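Local coordinates for protein 2''-aminoglycoside nucleotidyltransferase (Klebsiella pneumoniae, PDB 4WQK) that confers resistance to kanamycin, gentamicin, tobramycin and related aminoglycosides by adenylating their 2''-hydroxyl group, using magnesium ions as cofactor, at residues 132-137 against 166-171. Numbering follows the deposited sequence.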
ATOM      1  N   ASP A 132      -0.968  -2.583  -9.091  1.00 16.98           N
ATOM      2  CA  ASP A 132       0.263  -1.786  -9.122  1.00 19.20           C
ATOM      3  C   ASP A 132       1.413  -2.515  -9.766  1.00 19.97           C
ATOM      4  O   ASP A 132       2.294  -1.894 -10.377  1.00 21.58           O
ATOM      5  CB  ASP A 132       0.671  -1.358  -7.711  1.00 24.02           C
ATOM      6  CG  ASP A 132       0.347   0.093  -7.450  1.00 33.40           C
ATOM      7  OD1 ASP A 132      -0.067   0.790  -8.407  1.00 32.20           O
ATOM      8  OD2 ASP A 132       0.467   0.533  -6.293  1.00 43.03           O
ATOM      9  N   TYR A 133       1.475  -3.842  -9.623  1.00 19.52           N
ATOM     10  CA  TYR A 133       2.493  -4.583 -10.341  1.00 20.42           C
ATOM     11  C   TYR A 133       2.313  -4.498 -11.859  1.00 19.69           C
ATOM     12  O   TYR A 133       3.269  -4.589 -12.607  1.00 21.97           O
ATOM     13  CB  TYR A 133       2.522  -6.068  -9.957  1.00 19.34           C
ATOM     14  CG  TYR A 133       3.151  -6.328  -8.614  1.00 18.16           C
ATOM     15  CD1 TYR A 133       4.524  -6.405  -8.463  1.00 21.13           C
ATOM     16  CD2 TYR A 133       2.351  -6.508  -7.495  1.00 21.40           C
ATOM     17  CE1 TYR A 133       5.089  -6.643  -7.185  1.00 25.01           C
ATOM     18  CE2 TYR A 133       2.892  -6.754  -6.242  1.00 25.87           C
ATOM     19  CZ  TYR A 133       4.250  -6.816  -6.097  1.00 21.79           C
ATOM     20  OH  TYR A 133       4.738  -7.051  -4.827  1.00 25.54           O
ATOM     21  N   PHE A 134       1.080  -4.311 -12.324  1.00 20.76           N
ATOM     22  CA  PHE A 134       0.870  -4.173 -13.748  1.00 20.86           C
ATOM     23  C   PHE A 134       1.502  -2.882 -14.279  1.00 19.25           C
ATOM     24  O   PHE A 134       2.102  -2.875 -15.362  1.00 23.19           O
ATOM     25  CB  PHE A 134      -0.629  -4.222 -14.106  1.00 20.92           C
ATOM     26  CG  PHE A 134      -1.304  -5.526 -13.724  1.00 18.01           C
ATOM     27  CD1 PHE A 134      -0.583  -6.715 -13.592  1.00 23.44           C
ATOM     28  CD2 PHE A 134      -2.682  -5.544 -13.528  1.00 18.35           C
ATOM     29  CE1 PHE A 134      -1.244  -7.914 -13.248  1.00 22.53           C
ATOM     30  CE2 PHE A 134      -3.340  -6.744 -13.185  1.00 19.65           C
ATOM     31  CZ  PHE A 134      -2.616  -7.913 -13.072  1.00 18.66           C
ATOM     32  N   TYR A 135       1.395  -1.796 -13.509  1.00 20.03           N
ATOM     33  CA  TYR A 135       2.119  -0.578 -13.913  1.00 21.94           C
ATOM     34  C   TYR A 135       3.624  -0.809 -13.945  1.00 20.62           C
ATOM     35  O   TYR A 135       4.314  -0.342 -14.868  1.00 23.72           O
ATOM     36  CB  TYR A 135       1.830   0.585 -12.977  1.00 22.20           C
ATOM     37  CG  TYR A 135       0.422   1.112 -12.976  1.00 20.12           C
ATOM     38  CD1 TYR A 135      -0.117   1.722 -14.113  1.00 21.55           C
ATOM     39  CD2 TYR A 135      -0.346   1.016 -11.845  1.00 20.91           C
ATOM     40  CE1 TYR A 135      -1.432   2.237 -14.080  1.00 19.58           C
ATOM     41  CE2 TYR A 135      -1.622   1.520 -11.792  1.00 21.12           C
ATOM     42  CZ  TYR A 135      -2.175   2.100 -12.924  1.00 20.51           C
ATOM     43  OH  TYR A 135      -3.477   2.609 -12.867  1.00 23.63           O
ATOM     44  N   TYR A 136       4.127  -1.514 -12.934  1.00 20.64           N
ATOM     45  CA  TYR A 136       5.544  -1.818 -12.846  1.00 21.72           C
ATOM     46  C   TYR A 136       5.995  -2.627 -14.073  1.00 23.12           C
ATOM     47  O   TYR A 136       7.086  -2.382 -14.622  1.00 25.54           O
ATOM     48  CB  TYR A 136       5.807  -2.543 -11.508  1.00 21.52           C
ATOM     49  CG  TYR A 136       7.266  -2.832 -11.236  1.00 27.65           C
ATOM     50  CD1 TYR A 136       8.242  -1.879 -11.488  1.00 26.25           C
ATOM     51  CD2 TYR A 136       7.665  -4.059 -10.735  1.00 28.58           C
ATOM     52  CE1 TYR A 136       9.582  -2.140 -11.223  1.00 29.74           C
ATOM     53  CE2 TYR A 136       9.006  -4.336 -10.480  1.00 30.09           C
ATOM     54  CZ  TYR A 136       9.960  -3.374 -10.733  1.00 28.78           C
ATOM     55  OH  TYR A 136      11.299  -3.631 -10.494  1.00 28.86           O
ATOM     56  N   ALA A 137       5.171  -3.560 -14.549  1.00 23.20           N
ATOM     57  CA  ALA A 137       5.543  -4.363 -15.716  1.00 25.69           C
ATOM     58  C   ALA A 137       5.662  -3.516 -16.991  1.00 26.26           C
ATOM     59  O   ALA A 137       6.438  -3.840 -17.898  1.00 30.47           O
ATOM     60  CB  ALA A 137       4.551  -5.493 -15.934  1.00 26.57           C
ATOM     61  N   GLU A 166      -5.835 -13.371 -13.913  1.00 19.41           N
ATOM     62  CA  GLU A 166      -5.913 -13.317 -15.364  1.00 19.34           C
ATOM     63  C   GLU A 166      -6.963 -12.311 -15.811  1.00 18.20           C
ATOM     64  O   GLU A 166      -6.737 -11.561 -16.746  1.00 19.25           O
ATOM     65  CB  GLU A 166      -6.217 -14.713 -15.937  1.00 24.33           C
ATOM     66  CG  GLU A 166      -5.906 -14.915 -17.438  1.00 38.83           C
ATOM     67  CD  GLU A 166      -6.463 -16.239 -17.959  1.00 44.26           C
ATOM     68  OE1 GLU A 166      -6.756 -17.117 -17.117  1.00 59.54           O
ATOM     69  OE2 GLU A 166      -6.606 -16.415 -19.191  1.00 64.33           O
ATOM     70  N   VAL A 167      -8.105 -12.316 -15.149  1.00 19.88           N
ATOM     71  CA  VAL A 167      -9.144 -11.377 -15.518  1.00 19.30           C
ATOM     72  C   VAL A 167      -8.710  -9.921 -15.231  1.00 18.68           C
ATOM     73  O   VAL A 167      -8.939  -9.019 -16.047  1.00 18.67           O
ATOM     74  CB  VAL A 167     -10.471 -11.736 -14.794  1.00 22.93           C
ATOM     75  CG1 VAL A 167     -11.506 -10.717 -15.107  1.00 25.52           C
ATOM     76  CG2 VAL A 167     -10.971 -13.137 -15.248  1.00 26.56           C
ATOM     77  N   LEU A 168      -8.076  -9.678 -14.087  1.00 16.28           N
ATOM     78  CA  LEU A 168      -7.579  -8.341 -13.760  1.00 18.61           C
ATOM     79  C   LEU A 168      -6.532  -7.856 -14.745  1.00 16.25           C
ATOM     80  O   LEU A 168      -6.559  -6.702 -15.165  1.00 18.10           O
ATOM     81  CB  LEU A 168      -6.978  -8.338 -12.349  1.00 22.19           C
ATOM     82  CG  LEU A 168      -6.904  -6.960 -11.688  1.00 25.11           C
ATOM     83  CD1 LEU A 168      -8.281  -6.414 -11.393  1.00 26.63           C
ATOM     84  CD2 LEU A 168      -6.078  -7.101 -10.391  1.00 25.39           C
ATOM     85  N   ARG A 169      -5.600  -8.730 -15.122  1.00 14.64           N
ATOM     86  CA  ARG A 169      -4.550  -8.374 -16.086  1.00 15.88           C
ATOM     87  C   ARG A 169      -5.202  -7.970 -17.424  1.00 16.50           C
ATOM     88  O   ARG A 169      -4.764  -7.039 -18.091  1.00 18.45           O
ATOM     89  CB  ARG A 169      -3.557  -9.520 -16.306  1.00 20.07           C
ATOM     90  CG  ARG A 169      -2.265  -9.081 -16.961  1.00 25.65           C
ATOM     91  CD  ARG A 169      -1.332 -10.291 -17.196  1.00 42.42           C
ATOM     92  NE  ARG A 169      -1.431 -11.266 -16.104  1.00 57.22           N
ATOM     93  CZ  ARG A 169      -1.664 -12.574 -16.260  1.00 63.73           C
ATOM     94  NH1 ARG A 169      -1.803 -13.100 -17.482  1.00 59.76           N
ATOM     95  NH2 ARG A 169      -1.752 -13.363 -15.186  1.00 51.67           N
ATOM     96  N   ALA A 170      -6.225  -8.722 -17.843  1.00 16.97           N
ATOM     97  CA  ALA A 170      -6.908  -8.438 -19.087  1.00 18.50           C
ATOM     98  C   ALA A 170      -7.624  -7.078 -19.019  1.00 18.23           C
ATOM     99  O   ALA A 170      -7.647  -6.322 -19.980  1.00 19.22           O
ATOM    100  CB  ALA A 170      -7.887  -9.583 -19.424  1.00 19.88           C
ATOM    101  N   ALA A 171      -8.194  -6.785 -17.858  1.00 17.17           N
ATOM    102  CA  ALA A 171      -8.869  -5.498 -17.681  1.00 17.26           C
ATOM    103  C   ALA A 171      -7.865  -4.351 -17.727  1.00 16.57           C
ATOM    104  O   ALA A 171      -8.173  -3.309 -18.306  1.00 17.42           O
ATOM    105  CB  ALA A 171      -9.662  -5.471 -16.327  1.00 18.25           C
TER
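The far end of the Phe134 ring rests on the backbone of the other helix where Leu168 gives way to Arg169. Its CE2 lies 3.5 Å from Arg169 CA, and CZ is almost as close. The side chains of Leu168 and Arg169 also touch it. Leu168 touches CE2 with its branch point, CG, at 3.9 Å, and its CD2 reaches the same ring carbon. Arg169 uses its aliphatic stem. CB meets Phe134 CZ at 3.7 Å. CG lies over one face of the ring, offset toward the rim, in a CH-pi contact 4.3 Å from the centroid and 22° off the normal. With CG opposite the backbone N (chi1 -163°), the Arg169 stem runs past the ring, crossing the Phe134 side chain at about a right angle. The guanidinium plane stands 86° from the ring plane.

The contact is van der Waals packing, with no hydrogen bond between the two segments. It joins helix 126-139 to helix 162-176 among the three helices, 126-139, 147-160 and 162-176, that end the C-terminal domain, away from the magnesium-binding aspartates. The two backbones come nearest at Phe134 CA and Arg169 CA, 7.2 Å apart, with the buried Phe134 ring between them.

Further out, Phe172 meets the Phe134 ring edge-to-face. Tyr153 of helix 147-160 touches both Phe134 and Arg169. Leu168 also packs on Ile130 and Trp131, about one turn back along helix 126-139.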